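Local coordinates for C protein alpha-antigen (Streptococcus agalactiae, PDB 1YWM), which is a cell-wall-anchored surface protein, represented here by its N-terminal domain, with a possible part in virulence and in the host's immune response, at residues Ala41-Leu45 with Tyr46-Leu50; Thr159-Asn163 with Asn164-Gln168. One frame throughout, in Å; residues are numbered along the deposited sequence.

Interaction 1. Residues Ala41-Leu45 with Tyr46-Leu50; sequences AYIDL and YDVKL
Ile-43 and Val-48 meet methyl to methyl, CG2 of Ile-43 lying only 3.4 Å from CG2 of Val-48, closer than carbon atoms usually pack. Val-48 reaches this position because its CG2 is anti to its own carbonyl carbon while CG1 takes the place anti to N (chi1 179°). On this apolar side Leu-45 adds a looser contact, its CD2 4.2 Å from Val-48 CG2, and its side chain continues onto Ile-120 of strand 113-121. The aspartate pair is buried too, but bridged by water. Asp-44 OD2 and Asp-47 OD2 lie 4.3 Å apart, and one water donates to both, which probably eases the repulsion; a second water joins Asp-44 N to Asp-47 OD1. Asp-44 OD2 is also hydrogen-bonded to Ser-123. The solvent side of the contact is Lys-49, an exposed residue that rests CB and CG against Leu-45 O. Asp-44 OD1 takes the N-H of Tyr-46 at 3.1 Å from above the carboxylate plane. Asp-44 O accepts from Val-48 N at 3.1 Å, and Leu-45 O from Lys-49 N at 2.9 Å. Asp-44 is thus the N-cap residue of a short helix that follows directly on strand 40-44.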
ATOM      1  N   ALA A  41       3.173   9.678   3.046  1.00 18.97           N
ATOM      2  CA  ALA A  41       2.245   8.617   3.363  1.00 16.00           C
ATOM      3  C   ALA A  41       1.805   7.864   2.121  1.00 14.23           C
ATOM      4  O   ALA A  41       1.744   8.426   1.021  1.00 16.61           O
ATOM      5  CB  ALA A  41       1.023   9.141   4.143  1.00 14.19           C
ATOM      6  N   TYR A  42       1.458   6.597   2.335  1.00 13.58           N
ATOM      7  CA  TYR A  42       0.914   5.721   1.289  1.00 16.99           C
ATOM      8  C   TYR A  42      -0.179   4.889   1.882  1.00 14.29           C
ATOM      9  O   TYR A  42      -0.031   4.395   2.992  1.00 18.62           O
ATOM     10  CB  TYR A  42       1.978   4.713   0.840  1.00 16.87           C
ATOM     11  CG  TYR A  42       3.136   5.339   0.140  1.00 20.80           C
ATOM     12  CD1 TYR A  42       4.136   5.998   0.857  1.00 17.48           C
ATOM     13  CD2 TYR A  42       3.256   5.252  -1.246  1.00 22.94           C
ATOM     14  CE1 TYR A  42       5.210   6.600   0.196  1.00 17.86           C
ATOM     15  CE2 TYR A  42       4.346   5.818  -1.905  1.00 20.10           C
ATOM     16  CZ  TYR A  42       5.302   6.493  -1.182  1.00 25.08           C
ATOM     17  OH  TYR A  42       6.385   7.045  -1.836  1.00 30.06           O
ATOM     18  N   ILE A  43      -1.250   4.702   1.122  1.00 14.84           N
ATOM     19  CA  ILE A  43      -2.402   3.906   1.558  1.00 12.54           C
ATOM     20  C   ILE A  43      -2.845   3.047   0.377  1.00 19.13           C
ATOM     21  O   ILE A  43      -3.007   3.548  -0.741  1.00 16.09           O
ATOM     22  CB  ILE A  43      -3.556   4.840   2.017  1.00 14.59           C
ATOM     23  CG1 ILE A  43      -3.180   5.507   3.362  1.00 13.57           C
ATOM     24  CG2 ILE A  43      -4.877   4.072   2.129  1.00 18.07           C
ATOM     25  CD1 ILE A  43      -4.254   6.569   3.868  1.00 17.41           C
ATOM     26  N   ASP A  44      -3.006   1.757   0.642  1.00 18.19           N
ATOM     27  CA  ASP A  44      -3.429   0.786  -0.368  1.00 16.84           C
ATOM     28  C   ASP A  44      -4.909   0.539  -0.126  1.00 11.63           C
ATOM     29  O   ASP A  44      -5.286   0.109   0.976  1.00 18.16           O
ATOM     30  CB  ASP A  44      -2.622  -0.504  -0.148  1.00 13.87           C
ATOM     31  CG  ASP A  44      -2.876  -1.551  -1.210  1.00 18.37           C
ATOM     32  OD1 ASP A  44      -3.795  -1.404  -2.068  1.00 20.52           O
ATOM     33  OD2 ASP A  44      -2.158  -2.552  -1.236  1.00 14.69           O
ATOM     34  N   LEU A  45      -5.744   0.844  -1.114  1.00 13.73           N
ATOM     35  CA  LEU A  45      -7.194   0.673  -0.948  1.00 18.74           C
ATOM     36  C   LEU A  45      -7.570  -0.782  -0.672  1.00 20.48           C
ATOM     37  O   LEU A  45      -8.609  -1.050  -0.066  1.00 17.31           O
ATOM     38  CB  LEU A  45      -7.946   1.189  -2.162  1.00 19.59           C
ATOM     39  CG  LEU A  45      -7.740   2.687  -2.474  1.00 13.80           C
ATOM     40  CD1 LEU A  45      -8.574   3.103  -3.653  1.00 26.18           C
ATOM     41  CD2 LEU A  45      -8.175   3.505  -1.261  1.00 16.58           C
ATOM     42  N   TYR A  46      -6.711  -1.719  -1.085  1.00 18.82           N
ATOM     43  CA  TYR A  46      -6.927  -3.129  -0.710  1.00 17.62           C
ATOM     44  C   TYR A  46      -7.025  -3.259   0.814  1.00 18.36           C
ATOM     45  O   TYR A  46      -7.943  -3.932   1.348  1.00 21.40           O
ATOM     46  CB  TYR A  46      -5.792  -4.004  -1.273  1.00 13.25           C
ATOM     47  CG  TYR A  46      -5.846  -5.445  -0.801  1.00 17.41           C
ATOM     48  CD1 TYR A  46      -5.054  -5.871   0.243  1.00 20.30           C
ATOM     49  CD2 TYR A  46      -6.713  -6.376  -1.414  1.00 24.28           C
ATOM     50  CE1 TYR A  46      -5.102  -7.192   0.689  1.00 20.53           C
ATOM     51  CE2 TYR A  46      -6.753  -7.725  -0.980  1.00 27.24           C
ATOM     52  CZ  TYR A  46      -5.942  -8.106   0.069  1.00 24.62           C
ATOM     53  OH  TYR A  46      -5.946  -9.402   0.528  1.00 25.17           O
ATOM     54  N   ASP A  47      -6.080  -2.610   1.496  1.00 15.29           N
ATOM     55  CA  ASP A  47      -5.995  -2.601   2.958  1.00 16.76           C
ATOM     56  C   ASP A  47      -7.167  -1.852   3.557  1.00 23.47           C
ATOM     57  O   ASP A  47      -7.730  -2.284   4.567  1.00 22.52           O
ATOM     58  CB  ASP A  47      -4.698  -1.952   3.445  1.00 22.66           C
ATOM     59  CG  ASP A  47      -3.456  -2.732   3.079  1.00 21.42           C
ATOM     60  OD1 ASP A  47      -2.342  -2.168   3.273  1.00 25.43           O
ATOM     61  OD2 ASP A  47      -3.478  -3.896   2.621  1.00 27.32           O
ATOM     62  N   VAL A  48      -7.537  -0.734   2.927  1.00 20.36           N
ATOM     63  CA  VAL A  48      -8.712   0.028   3.377  1.00 21.21           C
ATOM     64  C   VAL A  48      -9.996  -0.777   3.355  1.00 27.04           C
ATOM     65  O   VAL A  48     -10.758  -0.777   4.314  1.00 24.02           O
ATOM     66  CB  VAL A  48      -8.914   1.296   2.554  1.00 19.18           C
ATOM     67  CG1 VAL A  48     -10.147   2.058   3.033  1.00 22.64           C
ATOM     68  CG2 VAL A  48      -7.680   2.175   2.698  1.00 20.88           C
ATOM     69  N   LYS A  49     -10.234  -1.483   2.263  1.00 24.84           N
ATOM     70  CA  LYS A  49     -11.448  -2.269   2.154  1.00 26.91           C
ATOM     71  C   LYS A  49     -11.505  -3.400   3.178  1.00 27.36           C
ATOM     72  O   LYS A  49     -12.590  -3.813   3.541  1.00 32.71           O
ATOM     73  CB  LYS A  49     -11.641  -2.745   0.716  1.00 26.36           C
ATOM     74  CG  LYS A  49     -11.988  -1.573  -0.205  1.00 35.42           C
ATOM     75  CD  LYS A  49     -12.697  -2.000  -1.477  1.00 36.66           C
ATOM     76  CE  LYS A  49     -13.361  -0.794  -2.157  1.00 37.87           C
ATOM     77  NZ  LYS A  49     -12.346   0.252  -2.581  1.00 42.81           N
ATOM     78  N   LEU A  50     -10.349  -3.862   3.664  1.00 23.13           N
ATOM     79  CA  LEU A  50     -10.286  -4.828   4.760  1.00 27.94           C
ATOM     80  C   LEU A  50     -10.352  -4.173   6.151  1.00 32.25           C
ATOM     81  O   LEU A  50     -10.179  -4.860   7.169  1.00 31.40           O
ATOM     82  CB  LEU A  50      -8.998  -5.669   4.676  1.00 23.80           C
ATOM     83  CG  LEU A  50      -8.834  -6.514   3.403  1.00 40.81           C
ATOM     84  CD1 LEU A  50      -7.497  -7.247   3.402  1.00 29.86           C
ATOM     85  CD2 LEU A  50      -9.995  -7.477   3.240  1.00 30.93           C
TER
HETATM   86  O   HOH W   1      -1.916   0.519   2.978  1.00 13.20           O
HETATM   87  O   HOH W   2      -1.161  -3.985   0.628  1.00 21.63           O

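Interaction 2. Residues Thr159-Asn163 with Asn164-Gln168; sequences TDIDN and NPKTQ
Asp-160 meets both Lys-166 and Asn-164 with its carboxylate, where the chain folds back on the end of the helix. The ionic part is its salt bridge with Lys-166. The ammonium NZ of Lys-166 sits 2.7 Å from Asp-160 OD1, on the syn side and somewhat out of the carboxylate plane, and makes a weak bond of 3.1 Å to Asp-160 OD2. The lysine chain is bent at chi2 and extended beyond it, crossing the aspartate at about a right angle, and CE follows NZ in against both oxygens.

Among the hydrogen bonds between side chains, Asn-164 ND2 donates to the same OD1 of Asp-160 at 2.9 Å, in an almost straight bond (170°) that uses the anti lone pair of OD1, away from OD2. The oxygen lies nearly in the amide plane, although the carboxylate and amide planes are 60° apart. Asp-160 OD1 is therefore gripped by two donors, which should fix the rotation of the carboxylate. Its CG stands anti to the backbone N (chi1 -176°), which swings the carboxylate toward Asn-164 and Lys-166.

In the backbone, Asn-164 N donates to Asp-160 O at 2.8 Å, a last helical bond made by the first residue to leave helical conformation. One water donates to both Ile-161 O and Asn-164 O, tying a carbonyl of the final turn to the departing chain.

Apolar contact is slight: Ile-161 CG2 comes within 4.4 Å of Lys-166 CG. Ile-161 instead packs on Leu-126 of helix 124-137 and Ile-171 of helix 168-182, while Asp-162 forms a salt bridge with Arg-127. The turn thus closes helix 144-163 of the antiparallel three-helix bundle and leads through Thr-167, the N-cap, into helix 168-182.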
ATOM      1  N   THR A 159       5.539 -10.732  -1.241  1.00 12.10           N
ATOM      2  CA  THR A 159       6.280 -10.228  -0.062  1.00 13.05           C
ATOM      3  C   THR A 159       6.505  -8.704  -0.141  1.00 19.67           C
ATOM      4  O   THR A 159       6.307  -7.975   0.839  1.00 16.02           O
ATOM      5  CB  THR A 159       7.606 -11.002   0.067  1.00 20.60           C
ATOM      6  OG1 THR A 159       7.295 -12.371   0.360  1.00 18.89           O
ATOM      7  CG2 THR A 159       8.399 -10.545   1.295  1.00 23.55           C
ATOM      8  N   ASP A 160       6.866  -8.251  -1.331  1.00 14.94           N
ATOM      9  CA  ASP A 160       7.143  -6.847  -1.614  1.00 16.09           C
ATOM     10  C   ASP A 160       5.895  -5.957  -1.389  1.00 18.33           C
ATOM     11  O   ASP A 160       5.955  -4.976  -0.637  1.00 20.39           O
ATOM     12  CB  ASP A 160       7.676  -6.762  -3.038  1.00 15.91           C
ATOM     13  CG  ASP A 160       8.106  -5.355  -3.435  1.00 24.75           C
ATOM     14  OD1 ASP A 160       8.385  -4.513  -2.563  1.00 19.67           O
ATOM     15  OD2 ASP A 160       8.195  -5.015  -4.617  1.00 15.31           O
ATOM     16  N   ILE A 161       4.753  -6.344  -1.958  1.00 14.27           N
ATOM     17  CA  ILE A 161       3.558  -5.529  -1.805  1.00 12.97           C
ATOM     18  C   ILE A 161       2.958  -5.663  -0.405  1.00 15.27           C
ATOM     19  O   ILE A 161       2.247  -4.759   0.042  1.00 13.82           O
ATOM     20  CB  ILE A 161       2.517  -5.757  -2.924  1.00 16.46           C
ATOM     21  CG1 ILE A 161       1.964  -7.203  -2.916  1.00 12.53           C
ATOM     22  CG2 ILE A 161       3.107  -5.318  -4.314  1.00 16.49           C
ATOM     23  CD1 ILE A 161       0.798  -7.417  -3.927  1.00 14.61           C
ATOM     24  N   ASP A 162       3.253  -6.760   0.293  1.00 10.26           N
ATOM     25  CA  ASP A 162       2.741  -6.916   1.658  1.00 18.24           C
ATOM     26  C   ASP A 162       3.479  -5.960   2.579  1.00 19.19           C
ATOM     27  O   ASP A 162       2.927  -5.456   3.550  1.00 14.62           O
ATOM     28  CB  ASP A 162       2.918  -8.355   2.178  1.00 16.64           C
ATOM     29  CG  ASP A 162       1.862  -9.299   1.648  1.00 20.34           C
ATOM     30  OD1 ASP A 162       2.024 -10.534   1.799  1.00 23.89           O
ATOM     31  OD2 ASP A 162       0.832  -8.899   1.080  1.00 17.61           O
ATOM     32  N   ASN A 163       4.736  -5.746   2.286  1.00 16.28           N
ATOM     33  CA  ASN A 163       5.610  -5.011   3.210  1.00 20.05           C
ATOM     34  C   ASN A 163       5.874  -3.556   2.850  1.00 21.65           C
ATOM     35  O   ASN A 163       6.125  -2.738   3.729  1.00 20.43           O
ATOM     36  CB  ASN A 163       6.928  -5.768   3.376  1.00 15.25           C
ATOM     37  CG  ASN A 163       6.741  -7.091   4.145  1.00 22.41           C
ATOM     38  OD1 ASN A 163       5.873  -7.200   5.006  1.00 27.18           O
ATOM     39  ND2 ASN A 163       7.572  -8.075   3.850  1.00 23.61           N
ATOM     40  N   ASN A 164       5.798  -3.230   1.566  1.00 13.95           N
ATOM     41  CA  ASN A 164       6.369  -1.968   1.075  1.00 17.50           C
ATOM     42  C   ASN A 164       5.337  -1.177   0.295  1.00 16.36           C
ATOM     43  O   ASN A 164       4.567  -1.743  -0.498  1.00 17.00           O
ATOM     44  CB  ASN A 164       7.621  -2.208   0.196  1.00 14.51           C
ATOM     45  CG  ASN A 164       8.693  -3.018   0.885  1.00 22.49           C
ATOM     46  OD1 ASN A 164       9.115  -2.722   2.011  1.00 18.38           O
ATOM     47  ND2 ASN A 164       9.189  -4.047   0.183  1.00 17.44           N
ATOM     48  N   PRO A 165       5.276   0.137   0.527  1.00 16.78           N
ATOM     49  CA  PRO A 165       4.317   0.975  -0.197  1.00 16.11           C
ATOM     50  C   PRO A 165       4.729   1.141  -1.656  1.00 15.01           C
ATOM     51  O   PRO A 165       5.922   1.140  -1.947  1.00 18.26           O
ATOM     52  CB  PRO A 165       4.393   2.330   0.535  1.00 18.64           C
ATOM     53  CG  PRO A 165       5.790   2.356   1.127  1.00 23.84           C
ATOM     54  CD  PRO A 165       6.110   0.911   1.472  1.00 22.85           C
ATOM     55  N   LYS A 166       3.756   1.314  -2.538  1.00 15.02           N
ATOM     56  CA  LYS A 166       4.010   1.480  -3.961  1.00 16.67           C
ATOM     57  C   LYS A 166       3.210   2.650  -4.543  1.00 19.90           C
ATOM     58  O   LYS A 166       2.245   3.103  -3.942  1.00 21.21           O
ATOM     59  CB  LYS A 166       3.621   0.183  -4.694  1.00 21.10           C
ATOM     60  CG  LYS A 166       4.301  -1.086  -4.166  1.00 16.76           C
ATOM     61  CD  LYS A 166       5.823  -1.048  -4.451  1.00 21.27           C
ATOM     62  CE  LYS A 166       6.566  -2.126  -3.674  1.00 18.94           C
ATOM     63  NZ  LYS A 166       8.078  -2.058  -3.738  1.00 19.09           N
ATOM     64  N   THR A 167       3.593   3.117  -5.727  1.00 18.81           N
ATOM     65  CA  THR A 167       2.659   3.890  -6.557  1.00 18.34           C
ATOM     66  C   THR A 167       1.814   2.958  -7.418  1.00 19.59           C
ATOM     67  O   THR A 167       2.199   1.786  -7.650  1.00 18.38           O
ATOM     68  CB  THR A 167       3.407   4.818  -7.507  1.00 22.67           C
ATOM     69  OG1 THR A 167       4.228   4.013  -8.358  1.00 22.92           O
ATOM     70  CG2 THR A 167       4.375   5.706  -6.758  1.00 26.67           C
ATOM     71  N   GLN A 168       0.691   3.465  -7.933  1.00 14.58           N
ATOM     72  CA  GLN A 168      -0.121   2.668  -8.876  1.00 19.74           C
ATOM     73  C   GLN A 168       0.620   2.271 -10.168  1.00 24.39           C
ATOM     74  O   GLN A 168       0.387   1.185 -10.746  1.00 19.59           O
ATOM     75  CB  GLN A 168      -1.386   3.425  -9.236  1.00 21.12           C
ATOM     76  CG  GLN A 168      -2.468   2.561  -9.821  1.00 15.34           C
ATOM     77  CD  GLN A 168      -2.958   1.490  -8.838  1.00 26.66           C
ATOM     78  OE1 GLN A 168      -3.065   1.740  -7.649  1.00 21.41           O
ATOM     79  NE2 GLN A 168      -3.260   0.302  -9.349  1.00 20.99           N
TER
HETATM   80  O   HOH W   3       2.217  -2.440  -1.264  1.00 16.66           O

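In the fold
Interaction 1 comes first along the chain and belongs to the beta sandwich with the fibronectin fold; interaction 2 follows in the three-helix bundle. Their centres are about 11 Å apart, and they meet directly: Tyr-42 CG, on strand 40-44, lies 3.3 Å from Pro-165 CB, in the loop between helices 144-163 and 168-182, and the ring atom CD2 of Tyr-42 is 3.6 Å from Lys-166 O. Around this junction, Tyr-46 of the short helix 45-49 packs on Thr-124 and Arg-127 of helix 124-137. The strand-to-helix corner and the interhelical turn therefore form part of the interface where the sandwich abuts one end of the bundle.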